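Local coordinates for leucine-rich repeat protein (Bacteroides thetaiotaomicron, PDB 4ECN), which is of unknown function but, as an extracellular leucine-rich repeat protein, probably takes part in binding other proteins, at residues Gln686-Glu691 / Asn715-Lys720; Ile699-Leu704 / Leu730-Leu735; Asn738-Leu743 / Met758-Asn763; Leu752-Asn757 / Ser775-Ala780. All coordinates share one frame; numbering follows the deposited sequence.

Interaction 1 (Gln686-Glu691 / Asn715-Lys720)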
loop_
_atom_site.group_PDB
_atom_site.type_symbol
_atom_site.label_atom_id
_atom_site.label_comp_id
_atom_site.label_asym_id
_atom_site.label_seq_id
_atom_site.Cartn_x
_atom_site.Cartn_y
_atom_site.Cartn_z
ATOM N N GLN A 686 14.124 -38.532 12.626
ATOM C CA GLN A 686 15.184 -39.426 13.083
ATOM C C GLN A 686 15.571 -40.403 11.989
ATOM O O GLN A 686 16.709 -40.851 11.964
ATOM C CB GLN A 686 14.733 -40.171 14.331
ATOM C CG GLN A 686 15.443 -39.686 15.567
ATOM C CD GLN A 686 14.804 -40.196 16.828
ATOM O OE1 GLN A 686 13.775 -39.678 17.285
ATOM N NE2 GLN A 686 15.453 -41.151 17.469
ATOM N N LYS A 687 14.617 -40.724 11.093
ATOM C CA LYS A 687 14.752 -41.622 9.954
ATOM C C LYS A 687 14.641 -40.803 8.673
ATOM O O LYS A 687 13.663 -40.083 8.470
ATOM C CB LYS A 687 13.686 -42.753 10.010
ATOM C CG LYS A 687 14.048 -44.042 9.219
ATOM C CD LYS A 687 13.633 -44.043 7.714
ATOM C CE LYS A 687 14.433 -44.968 6.798
ATOM N NZ LYS A 687 15.808 -44.447 6.499
ATOM N N PHE A 688 15.661 -40.895 7.818
ATOM C CA PHE A 688 15.730 -40.186 6.540
ATOM C C PHE A 688 14.450 -40.499 5.691
ATOM O O PHE A 688 14.031 -41.661 5.644
ATOM C CB PHE A 688 17.013 -40.573 5.815
ATOM C CG PHE A 688 17.161 -39.886 4.491
ATOM C CD1 PHE A 688 16.639 -40.455 3.334
ATOM C CD2 PHE A 688 17.806 -38.656 4.395
ATOM C CE1 PHE A 688 16.758 -39.807 2.112
ATOM C CE2 PHE A 688 17.966 -38.032 3.159
ATOM C CZ PHE A 688 17.423 -38.602 2.030
ATOM N N PRO A 689 13.803 -39.489 5.045
ATOM C CA PRO A 689 12.517 -39.746 4.377
ATOM C C PRO A 689 12.629 -40.481 3.029
ATOM O O PRO A 689 12.248 -39.953 1.978
ATOM C CB PRO A 689 11.945 -38.346 4.193
ATOM C CG PRO A 689 13.128 -37.474 4.093
ATOM C CD PRO A 689 14.140 -38.050 5.016
ATOM N N THR A 690 13.044 -41.753 3.089
ATOM C CA THR A 690 13.149 -42.684 1.946
ATOM C C THR A 690 11.840 -42.669 1.117
ATOM O O THR A 690 11.866 -42.689 -0.117
ATOM C CB THR A 690 13.449 -44.099 2.488
ATOM O OG1 THR A 690 14.610 -44.041 3.318
ATOM C CG2 THR A 690 13.641 -45.130 1.387
ATOM N N GLU A 691 10.712 -42.591 1.836
ATOM C CA GLU A 691 9.329 -42.497 1.374
ATOM C C GLU A 691 9.171 -41.525 0.214
ATOM O O GLU A 691 8.292 -41.718 -0.621
ATOM C CB GLU A 691 8.438 -42.024 2.534
ATOM C CG GLU A 691 8.759 -42.681 3.872
ATOM C CD GLU A 691 9.735 -41.966 4.786
ATOM O OE1 GLU A 691 9.393 -40.863 5.266
ATOM O OE2 GLU A 691 10.790 -42.557 5.113
ATOM N N ASN A 715 20.436 -48.048 1.574
ATOM C CA ASN A 715 19.076 -48.251 1.073
ATOM C C ASN A 715 18.090 -47.206 1.695
ATOM O O ASN A 715 16.895 -47.471 1.875
ATOM C CB ASN A 715 18.619 -49.699 1.310
ATOM C CG ASN A 715 19.575 -50.711 0.725
ATOM O OD1 ASN A 715 19.931 -51.696 1.370
ATOM N ND2 ASN A 715 20.082 -50.454 -0.470
ATOM N N SER A 716 18.613 -45.990 1.949
ATOM C CA SER A 716 17.876 -44.828 2.430
ATOM C C SER A 716 17.461 -43.965 1.256
ATOM O O SER A 716 16.400 -43.348 1.283
ATOM C CB SER A 716 18.707 -44.013 3.416
ATOM O OG SER A 716 18.797 -44.642 4.682
ATOM N N LEU A 717 18.329 -43.885 0.255
ATOM C CA LEU A 717 18.141 -43.125 -0.972
ATOM C C LEU A 717 17.918 -44.033 -2.188
ATOM O O LEU A 717 17.935 -43.538 -3.312
ATOM C CB LEU A 717 19.407 -42.279 -1.197
ATOM C CG LEU A 717 19.510 -40.942 -0.471
ATOM C CD1 LEU A 717 20.865 -40.334 -0.688
ATOM C CD2 LEU A 717 18.491 -39.958 -1.016
ATOM N N LYS A 718 17.756 -45.362 -1.971
ATOM C CA LYS A 718 17.647 -46.381 -3.023
ATOM C C LYS A 718 17.165 -47.770 -2.512
ATOM O O LYS A 718 17.419 -48.109 -1.350
ATOM C CB LYS A 718 19.031 -46.576 -3.675
ATOM C CG LYS A 718 20.120 -47.094 -2.719
ATOM C CD LYS A 718 21.521 -47.271 -3.368
ATOM C CE LYS A 718 21.636 -48.248 -4.532
ATOM N NZ LYS A 718 21.247 -49.646 -4.183
ATOM N N PRO A 719 16.582 -48.629 -3.401
ATOM C CA PRO A 719 16.287 -50.018 -3.003
ATOM C C PRO A 719 17.570 -50.887 -3.033
ATOM O O PRO A 719 18.631 -50.388 -3.424
ATOM C CB PRO A 719 15.275 -50.456 -4.037
ATOM C CG PRO A 719 15.613 -49.661 -5.247
ATOM C CD PRO A 719 16.227 -48.392 -4.817
ATOM N N LYS A 720 17.473 -52.186 -2.678
ATOM C CA LYS A 720 18.629 -53.083 -2.553
ATOM C C LYS A 720 19.388 -53.284 -3.879
ATOM O O LYS A 720 20.635 -53.189 -3.854
ATOM C CB LYS A 720 18.238 -54.466 -1.968
ATOM C CG LYS A 720 19.408 -55.427 -1.634
ATOM C CD LYS A 720 20.447 -54.850 -0.648
ATOM C CE LYS A 720 21.850 -55.417 -0.837
ATOM N NZ LYS A 720 22.863 -54.678 -0.027
#

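Interaction 2 (Ile699-Leu704 / Leu730-Leu735)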
loop_
_atom_site.group_PDB
_atom_site.type_symbol
_atom_site.label_atom_id
_atom_site.label_comp_id
_atom_site.label_asym_id
_atom_site.label_seq_id
_atom_site.Cartn_x
_atom_site.Cartn_y
_atom_site.Cartn_z
ATOM N N ILE A 699 12.446 -34.461 -6.637
ATOM C CA ILE A 699 13.130 -33.533 -5.740
ATOM C C ILE A 699 14.560 -33.290 -6.227
ATOM O O ILE A 699 15.304 -34.255 -6.458
ATOM C CB ILE A 699 13.116 -34.073 -4.284
ATOM C CG1 ILE A 699 11.702 -34.549 -3.872
ATOM C CG2 ILE A 699 13.656 -33.014 -3.301
ATOM C CD1 ILE A 699 11.604 -35.236 -2.491
ATOM N N SER A 700 14.946 -32.002 -6.364
ATOM C CA SER A 700 16.294 -31.569 -6.764
ATOM C C SER A 700 17.041 -30.916 -5.600
ATOM O O SER A 700 18.268 -30.871 -5.622
ATOM C CB SER A 700 16.229 -30.605 -7.936
ATOM O OG SER A 700 15.547 -29.419 -7.586
ATOM N N THR A 701 16.305 -30.396 -4.590
ATOM C CA THR A 701 16.852 -29.803 -3.365
ATOM C C THR A 701 16.071 -30.378 -2.185
ATOM O O THR A 701 14.837 -30.282 -2.179
ATOM C CB THR A 701 16.809 -28.259 -3.408
ATOM O OG1 THR A 701 17.395 -27.788 -4.618
ATOM C CG2 THR A 701 17.532 -27.624 -2.247
ATOM N N ILE A 702 16.775 -30.998 -1.199
ATOM C CA ILE A 702 16.129 -31.552 0.001
ATOM C C ILE A 702 16.735 -30.826 1.184
ATOM O O ILE A 702 17.949 -30.872 1.358
ATOM C CB ILE A 702 16.206 -33.116 0.119
ATOM C CG1 ILE A 702 15.304 -33.662 1.228
ATOM C CG2 ILE A 702 17.639 -33.676 0.246
ATOM C CD1 ILE A 702 13.930 -33.716 0.908
ATOM N N ILE A 703 15.908 -30.102 1.968
ATOM C CA ILE A 703 16.446 -29.340 3.100
ATOM C C ILE A 703 16.008 -30.077 4.373
ATOM O O ILE A 703 14.836 -30.051 4.738
ATOM C CB ILE A 703 16.055 -27.824 3.073
ATOM C CG1 ILE A 703 16.253 -27.215 1.668
ATOM C CG2 ILE A 703 16.857 -27.038 4.107
ATOM C CD1 ILE A 703 15.773 -25.823 1.499
ATOM N N LEU A 704 16.963 -30.799 4.993
ATOM C CA LEU A 704 16.744 -31.598 6.205
ATOM C C LEU A 704 17.606 -31.134 7.382
ATOM O O LEU A 704 17.884 -31.943 8.275
ATOM C CB LEU A 704 17.042 -33.073 5.926
ATOM C CG LEU A 704 16.002 -33.828 5.104
ATOM C CD1 LEU A 704 16.612 -35.078 4.469
ATOM C CD2 LEU A 704 14.740 -34.120 5.910
ATOM N N LEU A 730 18.533 -35.278 -7.566
ATOM C CA LEU A 730 18.979 -34.708 -6.292
ATOM C C LEU A 730 20.368 -34.096 -6.439
ATOM O O LEU A 730 21.366 -34.829 -6.526
ATOM C CB LEU A 730 18.965 -35.781 -5.192
ATOM C CG LEU A 730 18.984 -35.279 -3.759
ATOM C CD1 LEU A 730 17.719 -34.460 -3.433
ATOM C CD2 LEU A 730 19.126 -36.418 -2.795
ATOM N N THR A 731 20.424 -32.743 -6.485
ATOM C CA THR A 731 21.673 -32.008 -6.688
ATOM C C THR A 731 22.076 -31.187 -5.443
ATOM O O THR A 731 23.264 -30.874 -5.289
ATOM C CB THR A 731 21.571 -31.112 -7.916
ATOM O OG1 THR A 731 20.460 -30.230 -7.785
ATOM C CG2 THR A 731 21.412 -31.903 -9.176
ATOM N N THR A 732 21.130 -30.889 -4.538
ATOM C CA THR A 732 21.438 -30.139 -3.308
ATOM C C THR A 732 20.914 -30.891 -2.073
ATOM O O THR A 732 19.758 -31.332 -2.059
ATOM C CB THR A 732 20.848 -28.735 -3.376
ATOM O OG1 THR A 732 21.091 -28.135 -4.667
ATOM C CG2 THR A 732 21.291 -27.867 -2.228
ATOM N N ILE A 733 21.768 -31.054 -1.043
ATOM C CA ILE A 733 21.386 -31.738 0.204
ATOM C C ILE A 733 21.882 -30.906 1.416
ATOM O O ILE A 733 23.099 -30.749 1.580
ATOM C CB ILE A 733 21.912 -33.209 0.277
ATOM C CG1 ILE A 733 21.588 -34.035 -0.983
ATOM C CG2 ILE A 733 21.354 -33.884 1.499
ATOM C CD1 ILE A 733 22.284 -35.393 -1.040
ATOM N N ASP A 734 20.956 -30.392 2.263
ATOM C CA ASP A 734 21.323 -29.641 3.474
ATOM C C ASP A 734 21.018 -30.510 4.710
ATOM O O ASP A 734 19.862 -30.747 5.053
ATOM C CB ASP A 734 20.618 -28.270 3.546
ATOM C CG ASP A 734 21.155 -27.322 4.610
ATOM O OD1 ASP A 734 22.103 -27.707 5.332
ATOM O OD2 ASP A 734 20.603 -26.212 4.747
ATOM N N LEU A 735 22.069 -31.029 5.335
ATOM C CA LEU A 735 21.931 -31.934 6.469
ATOM C C LEU A 735 22.605 -31.385 7.697
ATOM O O LEU A 735 22.785 -32.129 8.651
ATOM C CB LEU A 735 22.492 -33.325 6.118
ATOM C CG LEU A 735 21.549 -34.222 5.275
ATOM C CD1 LEU A 735 22.309 -35.321 4.646
ATOM C CD2 LEU A 735 20.436 -34.811 6.123
#

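Interaction 3 (Asn738-Leu743 / Met758-Asn763)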
loop_
_atom_site.group_PDB
_atom_site.type_symbol
_atom_site.label_atom_id
_atom_site.label_comp_id
_atom_site.label_asym_id
_atom_site.label_seq_id
_atom_site.Cartn_x
_atom_site.Cartn_y
_atom_site.Cartn_z
ATOM N N ASN A 738 22.408 -31.965 12.667
ATOM C CA ASN A 738 21.878 -33.293 12.946
ATOM C C ASN A 738 22.862 -33.934 13.905
ATOM O O ASN A 738 23.668 -33.224 14.523
ATOM C CB ASN A 738 21.636 -34.118 11.671
ATOM C CG ASN A 738 20.357 -33.785 10.959
ATOM O OD1 ASN A 738 19.345 -34.455 11.138
ATOM N ND2 ASN A 738 20.375 -32.738 10.146
ATOM N N LYS A 739 22.836 -35.252 14.017
ATOM C CA LYS A 739 23.740 -35.968 14.908
ATOM C C LYS A 739 24.414 -37.115 14.124
ATOM O O LYS A 739 24.805 -38.126 14.719
ATOM C CB LYS A 739 22.942 -36.478 16.126
ATOM C CG LYS A 739 22.426 -35.383 17.063
ATOM C CD LYS A 739 21.450 -35.995 18.078
ATOM C CE LYS A 739 20.924 -35.037 19.127
ATOM N NZ LYS A 739 19.950 -35.702 20.042
ATOM N N LEU A 740 24.572 -36.929 12.791
ATOM C CA LEU A 740 25.102 -37.927 11.849
ATOM C C LEU A 740 26.510 -38.326 12.164
ATOM O O LEU A 740 27.353 -37.471 12.394
ATOM C CB LEU A 740 25.066 -37.429 10.386
ATOM C CG LEU A 740 23.709 -37.000 9.835
ATOM C CD1 LEU A 740 23.866 -36.064 8.666
ATOM C CD2 LEU A 740 22.842 -38.178 9.548
ATOM N N THR A 741 26.762 -39.633 12.137
ATOM C CA THR A 741 28.078 -40.246 12.384
ATOM C C THR A 741 28.540 -40.992 11.146
ATOM O O THR A 741 29.724 -41.299 11.048
ATOM C CB THR A 741 28.057 -41.197 13.621
ATOM O OG1 THR A 741 27.167 -42.307 13.407
ATOM C CG2 THR A 741 27.702 -40.467 14.911
ATOM N N SER A 742 27.599 -41.300 10.213
ATOM C CA SER A 742 27.871 -42.036 8.974
ATOM C C SER A 742 26.817 -41.817 7.894
ATOM O O SER A 742 25.668 -41.461 8.161
ATOM C CB SER A 742 27.979 -43.544 9.233
ATOM O OG SER A 742 26.827 -44.152 9.799
ATOM N N LEU A 743 27.243 -42.087 6.662
ATOM C CA LEU A 743 26.420 -42.064 5.463
ATOM C C LEU A 743 26.477 -43.490 4.872
ATOM O O LEU A 743 26.531 -44.442 5.654
ATOM C CB LEU A 743 26.911 -40.951 4.505
ATOM C CG LEU A 743 26.818 -39.497 5.022
ATOM C CD1 LEU A 743 27.364 -38.523 3.987
ATOM C CD2 LEU A 743 25.368 -39.115 5.372
HETATM N N MSE A 758 26.460 -30.011 -1.016
HETATM C CA MSE A 758 26.133 -30.772 0.191
HETATM C C MSE A 758 26.773 -30.149 1.415
HETATM O O MSE A 758 27.958 -29.817 1.399
HETATM C CB MSE A 758 26.540 -32.249 0.083
HETATM C CG MSE A 758 26.010 -33.061 1.254
HETATM SE SE MSE A 758 25.961 -34.935 0.922
HETATM C CE MSE A 758 25.462 -35.523 2.663
ATOM N N ASP A 759 25.981 -30.015 2.485
ATOM C CA ASP A 759 26.460 -29.453 3.741
ATOM C C ASP A 759 26.077 -30.372 4.909
ATOM O O ASP A 759 24.888 -30.585 5.176
ATOM C CB ASP A 759 25.923 -28.027 3.957
ATOM C CG ASP A 759 26.742 -27.165 4.903
ATOM O OD1 ASP A 759 27.502 -27.732 5.724
ATOM O OD2 ASP A 759 26.599 -25.929 4.851
ATOM N N VAL A 760 27.101 -30.949 5.561
ATOM C CA VAL A 760 26.941 -31.819 6.724
ATOM C C VAL A 760 27.602 -31.154 7.949
ATOM O O VAL A 760 27.987 -31.856 8.893
ATOM C CB VAL A 760 27.446 -33.276 6.523
ATOM C CG1 VAL A 760 26.442 -34.087 5.732
ATOM C CG2 VAL A 760 28.831 -33.340 5.888
ATOM N N SER A 761 27.689 -29.791 7.946
ATOM C CA SER A 761 28.256 -29.035 9.063
ATOM C C SER A 761 27.409 -29.205 10.309
ATOM O O SER A 761 26.184 -29.335 10.198
ATOM C CB SER A 761 28.387 -27.558 8.724
ATOM O OG SER A 761 29.315 -27.399 7.668
ATOM N N TYR A 762 28.059 -29.202 11.499
ATOM C CA TYR A 762 27.411 -29.357 12.809
ATOM C C TYR A 762 26.732 -30.722 12.856
ATOM O O TYR A 762 25.516 -30.840 12.739
ATOM C CB TYR A 762 26.427 -28.205 13.093
ATOM C CG TYR A 762 27.091 -26.842 13.173
ATOM C CD1 TYR A 762 27.297 -26.076 12.029
ATOM C CD2 TYR A 762 27.473 -26.301 14.397
ATOM C CE1 TYR A 762 27.897 -24.820 12.098
ATOM C CE2 TYR A 762 28.065 -25.042 14.479
ATOM C CZ TYR A 762 28.297 -24.311 13.323
ATOM O OH TYR A 762 28.897 -23.069 13.406
ATOM N N ASN A 763 27.562 -31.758 12.903
ATOM C CA ASN A 763 27.174 -33.156 12.958
ATOM C C ASN A 763 28.186 -33.868 13.828
ATOM O O ASN A 763 28.956 -33.192 14.531
ATOM C CB ASN A 763 27.039 -33.776 11.557
ATOM C CG ASN A 763 25.637 -33.636 10.992
ATOM O OD1 ASN A 763 24.708 -34.301 11.433
ATOM N ND2 ASN A 763 25.449 -32.782 10.001
#

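Interaction 4 (Leu752-Asn757 / Ser775-Ala780)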
loop_
_atom_site.group_PDB
_atom_site.type_symbol
_atom_site.label_atom_id
_atom_site.label_comp_id
_atom_site.label_asym_id
_atom_site.label_seq_id
_atom_site.Cartn_x
_atom_site.Cartn_y
_atom_site.Cartn_z
ATOM N N LEU A 752 23.742 -40.839 -6.856
ATOM C CA LEU A 752 23.673 -39.362 -6.938
ATOM C C LEU A 752 24.737 -38.854 -7.908
ATOM O O LEU A 752 25.722 -38.244 -7.472
ATOM C CB LEU A 752 23.852 -38.697 -5.560
ATOM C CG LEU A 752 22.914 -39.077 -4.444
ATOM C CD1 LEU A 752 23.372 -38.453 -3.167
ATOM C CD2 LEU A 752 21.510 -38.644 -4.748
ATOM N N PRO A 753 24.583 -39.115 -9.227
ATOM C CA PRO A 753 25.655 -38.731 -10.169
ATOM C C PRO A 753 25.764 -37.214 -10.440
ATOM O O PRO A 753 26.803 -36.772 -10.954
ATOM C CB PRO A 753 25.274 -39.472 -11.457
ATOM C CG PRO A 753 23.798 -39.677 -11.363
ATOM C CD PRO A 753 23.483 -39.835 -9.914
ATOM N N TYR A 754 24.726 -36.428 -10.109
ATOM C CA TYR A 754 24.723 -35.001 -10.387
ATOM C C TYR A 754 24.759 -34.174 -9.115
ATOM O O TYR A 754 24.499 -32.966 -9.181
ATOM C CB TYR A 754 23.477 -34.640 -11.208
ATOM C CG TYR A 754 23.404 -35.355 -12.539
ATOM C CD1 TYR A 754 24.055 -34.852 -13.664
ATOM C CD2 TYR A 754 22.678 -36.535 -12.679
ATOM C CE1 TYR A 754 24.005 -35.520 -14.889
ATOM C CE2 TYR A 754 22.619 -37.210 -13.900
ATOM C CZ TYR A 754 23.280 -36.699 -15.001
ATOM O OH TYR A 754 23.216 -37.388 -16.187
ATOM N N LEU A 755 25.122 -34.798 -7.962
ATOM C CA LEU A 755 25.218 -34.133 -6.660
ATOM C C LEU A 755 26.160 -32.950 -6.776
ATOM O O LEU A 755 27.302 -33.140 -7.154
ATOM C CB LEU A 755 25.683 -35.124 -5.569
ATOM C CG LEU A 755 25.894 -34.559 -4.121
ATOM C CD1 LEU A 755 24.607 -33.908 -3.525
ATOM C CD2 LEU A 755 26.459 -35.624 -3.197
ATOM N N SER A 756 25.652 -31.726 -6.576
ATOM C CA SER A 756 26.455 -30.507 -6.690
ATOM C C SER A 756 26.784 -29.899 -5.324
ATOM O O SER A 756 27.938 -29.542 -5.087
ATOM C CB SER A 756 25.748 -29.449 -7.542
ATOM O OG SER A 756 25.971 -29.596 -8.934
ATOM N N ASN A 757 25.777 -29.726 -4.453
ATOM C CA ASN A 757 25.986 -29.023 -3.196
ATOM C C ASN A 757 25.556 -29.853 -1.998
ATOM O O ASN A 757 24.415 -30.331 -1.948
ATOM C CB ASN A 757 25.194 -27.709 -3.222
ATOM C CG ASN A 757 25.084 -27.103 -4.592
ATOM O OD1 ASN A 757 26.088 -26.744 -5.219
ATOM N ND2 ASN A 757 23.870 -27.122 -5.139
ATOM N N SER A 775 30.925 -37.911 -6.583
ATOM C CA SER A 775 30.238 -37.106 -7.575
ATOM C C SER A 775 31.229 -36.275 -8.385
ATOM O O SER A 775 32.021 -35.522 -7.824
ATOM C CB SER A 775 29.214 -36.195 -6.913
ATOM O OG SER A 775 28.649 -35.353 -7.904
ATOM N N SER A 776 31.158 -36.410 -9.711
ATOM C CA SER A 776 31.976 -35.671 -10.667
ATOM C C SER A 776 31.500 -34.250 -10.780
ATOM O O SER A 776 32.203 -33.414 -11.347
ATOM C CB SER A 776 31.916 -36.339 -12.039
ATOM O OG SER A 776 30.602 -36.363 -12.578
ATOM N N GLN A 777 30.265 -33.994 -10.273
ATOM C CA GLN A 777 29.561 -32.724 -10.343
ATOM C C GLN A 777 29.545 -32.014 -9.008
ATOM O O GLN A 777 28.916 -30.969 -8.918
ATOM C CB GLN A 777 28.119 -32.958 -10.827
ATOM C CG GLN A 777 28.018 -33.652 -12.192
ATOM C CD GLN A 777 28.595 -32.853 -13.356
ATOM O OE1 GLN A 777 28.141 -31.751 -13.692
ATOM N NE2 GLN A 777 29.551 -33.435 -14.054
ATOM N N LEU A 778 30.229 -32.547 -7.971
ATOM C CA LEU A 778 30.260 -31.883 -6.666
ATOM C C LEU A 778 31.062 -30.595 -6.776
ATOM O O LEU A 778 32.257 -30.657 -7.047
ATOM C CB LEU A 778 30.837 -32.805 -5.569
ATOM C CG LEU A 778 30.766 -32.274 -4.108
ATOM C CD1 LEU A 778 29.321 -32.235 -3.586
ATOM C CD2 LEU A 778 31.621 -33.108 -3.176
ATOM N N LYS A 779 30.387 -29.432 -6.613
ATOM C CA LYS A 779 31.002 -28.089 -6.697
ATOM C C LYS A 779 31.292 -27.474 -5.296
ATOM O O LYS A 779 32.172 -26.614 -5.198
ATOM C CB LYS A 779 30.124 -27.117 -7.509
ATOM C CG LYS A 779 30.187 -27.351 -9.026
ATOM C CD LYS A 779 28.823 -27.720 -9.581
ATOM C CE LYS A 779 28.845 -28.246 -10.991
ATOM N NZ LYS A 779 27.505 -28.767 -11.398
ATOM N N ALA A 780 30.566 -27.910 -4.229
ATOM C CA ALA A 780 30.727 -27.401 -2.858
ATOM C C ALA A 780 30.396 -28.447 -1.829
ATOM O O ALA A 780 29.341 -29.093 -1.900
ATOM C CB ALA A 780 29.841 -26.192 -2.624
#

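Interaction 1 (Gln686-Glu691 / Asn715-Lys720)
Thr690 and Phe688 of Gln686-Glu691 meet Ser716 and Leu717 of Asn715-Lys720 between successive turns of a leucine-rich repeat solenoid, in the connections that follow two neighbouring strands. The two side chains of the first segment divide the work, one apolar and one polar. Phe688, with CG anti to the backbone N (chi1 180°), carries its ring to Leu717 obliquely, ring atom CZ lying 3.5 Å from the methyl CD2. Pro689 CD of the ring's own segment packs over one face, and Leu704 also touches the ring, a greasy setting that suits a large aromatic. Beside this packing, Thr690 uses both branches: CG2 packs against Ser716 O at 3.3 Å. This CG2 lies anti to the backbone N (chi1 of OG1 -54°), which sets OG1 beside that N and turned to the neighbouring turn, where OG1 donates to Ser716 O at 2.8 Å. An alanine in place of Thr690 would probably leave the Ser716 carbonyl without this donor and open a gap beside it. Ser716 is itself held within its own turn and by the next, OG bonded to Pro713 O and N to Asp746 OD2. Lys687, bent at chi2, folds back over its own segment and gives weak bonds from NZ to Thr690 OG1 and to Phe688 O. The Thr690 hydroxyl approaches Ser716 O in the carbonyl plane, on a lone pair, with a C=O...donor angle of 116°.

Interaction 2 (Ile699-Leu704 / Leu730-Leu735)
The flat carbonyl group of Ser700 gathers three donors from Leu730-Leu735, one in its plane and two tilted from it. Thr732 N comes in the carbonyl plane at 3.1 Å from Ser700 O, whereas Thr731 N, 3.0 Å from the same oxygen, and Thr731 OG1 are each tilted nearly 30° out of it. Threonine suits this place because its OG1, set between its own N and carbonyl carbon, adds a third hydrogen bond to the two from the backbone. The other flat group, the carboxylate of Asp734, meets the CG2 methyl of Ile703 at OD2, 3.9 Å away, while OD1 makes a salt bridge with Arg736.

From Ser700 onward the strands 701-703 and 732-734 run parallel, 3° apart, and the backbone bonds continue in register: Ile702 N to Thr732 O, Asp734 N to Ile702 O at 3.2 Å, then Leu704 N to Asp734 O. On one side of this ribbon lie Thr701, Ile703, Thr732 and Asp734, next to helix 402-409 and the loop at Leu400. Thr701 CG2 packs alongside Thr732 CB at 3.7 Å. On the other side stand Ile702 and Ile733. Ile702 has CG1 anti to its N (chi1 -169°), which places CG2 against Leu730 CD1 at 3.8 Å and Ile733 CG2 at 3.9 Å. Beyond the strands, Leu704 CB rests on Leu735 CD2. Ile702 and Ile733 turned to the interior, with a mixed face opposite, fit the parallel sheet that lines the concave surface of a leucine-rich repeat solenoid.

Interaction 3 (Asn738-Leu743 / Met758-Asn763)
Asn763, a rung of the asparagine ladder of this leucine-rich repeat solenoid, reaches from its own turn to Leu740 and Asn738 of the preceding one. Its OD1 accepts from Leu740 N at 3.0 Å, the donor tilted 19° from the plane of the amide carbonyl. The same oxygen lies against Asn738 CB, and the Leu740 side chain runs alongside the amide. ND2 bridges the two turns: it donates to Val760 O of its own turn at 2.9 Å, standing well above that carbonyl's plane, and to Leu735 O of the preceding one. An asparagine suits the place because one flat group offers an acceptor to a backbone N-H and donors to backbone carbonyls. A weak bond from Asn738 N to Tyr762 O, at 3.3 Å, adds a backbone link.

Deeper in, the contact turns apolar. Met758, present as selenomethionine, has CG anti to its N (chi1 -172°) and an extended chain, bringing CE tip to tip with Leu743 CD1 at 3.8 Å; Leu740 CD1 and Val760 CG1 touch loosely at 4.4 Å. Asn738 repeats the pattern, ND2 bonding to Leu735 O of its own turn and Leu704 O of the preceding one, OD1 to Met709 N, the stacked repetition characteristic of a leucine-rich repeat asparagine ladder.

Interaction 4 (Leu752-Asn757 / Ser775-Ala780)
The hydroxyl of Ser756 stands between two groups of the next turn, Ser756 OG accepting from Lys779 NZ at 3.0 Å and donating to Gln777 O at 3.2 Å. Here two type I beta turns, Leu752-Leu755 and Ser775-Leu778, lie one upon the other in the leucine-rich repeat solenoid, just ahead of the strands they lead into. Lysine suits its place because the chain, bent at chi2, lays its CD along Ser756 and returns the ammonium to OG; a long, weak ion pair with Glu413 may attract it too. An alanine in place of Ser756 would probably leave Gln777 O without this donor and Lys779 NZ with only the weak attraction of Glu413 among the partners described.

Ser756 O is also used twice, by Lys779 N at 2.9 Å on a lone pair and by Ala780 N, which opens the parallel pairing of Asn757 with Ala780. Next to these bonds Leu755 and Leu778 lie side by side, CG to CD1 4.2 Å, both turned toward the interior. Gln777 lays its CG beside Pro753 O and obliquely at the Tyr754 ring. Ser775 ties the two turns together: with OG anti to its N (chi1 175°), it accepts from Gln777 N as an ST turn and donates in plane to Leu755 O at 2.7 Å.

In the fold
All four contacts join neighbouring turns of one leucine-rich repeat solenoid. Interaction 2 is the sheet itself, buried and held by a regular run of backbone bonds. Interaction 4 repeats its entry, a carbonyl taking two successive N-H groups, but in turns partly exposed and richer in hydroxyl and lysine chemistry; the two meet where Thr731 O approaches Ser756 N and Asn757 N. Interaction 3 lies at the far end of the strands, buried again, with an amide in place of sheet bonds, and Leu735 links it to interaction 2. Interaction 1, partly buried, joins the later connections by a single firm hydrogen bond, and packs on interaction 2 through Phe688, Pro689 and Leu717 and on interaction 4 through Leu717.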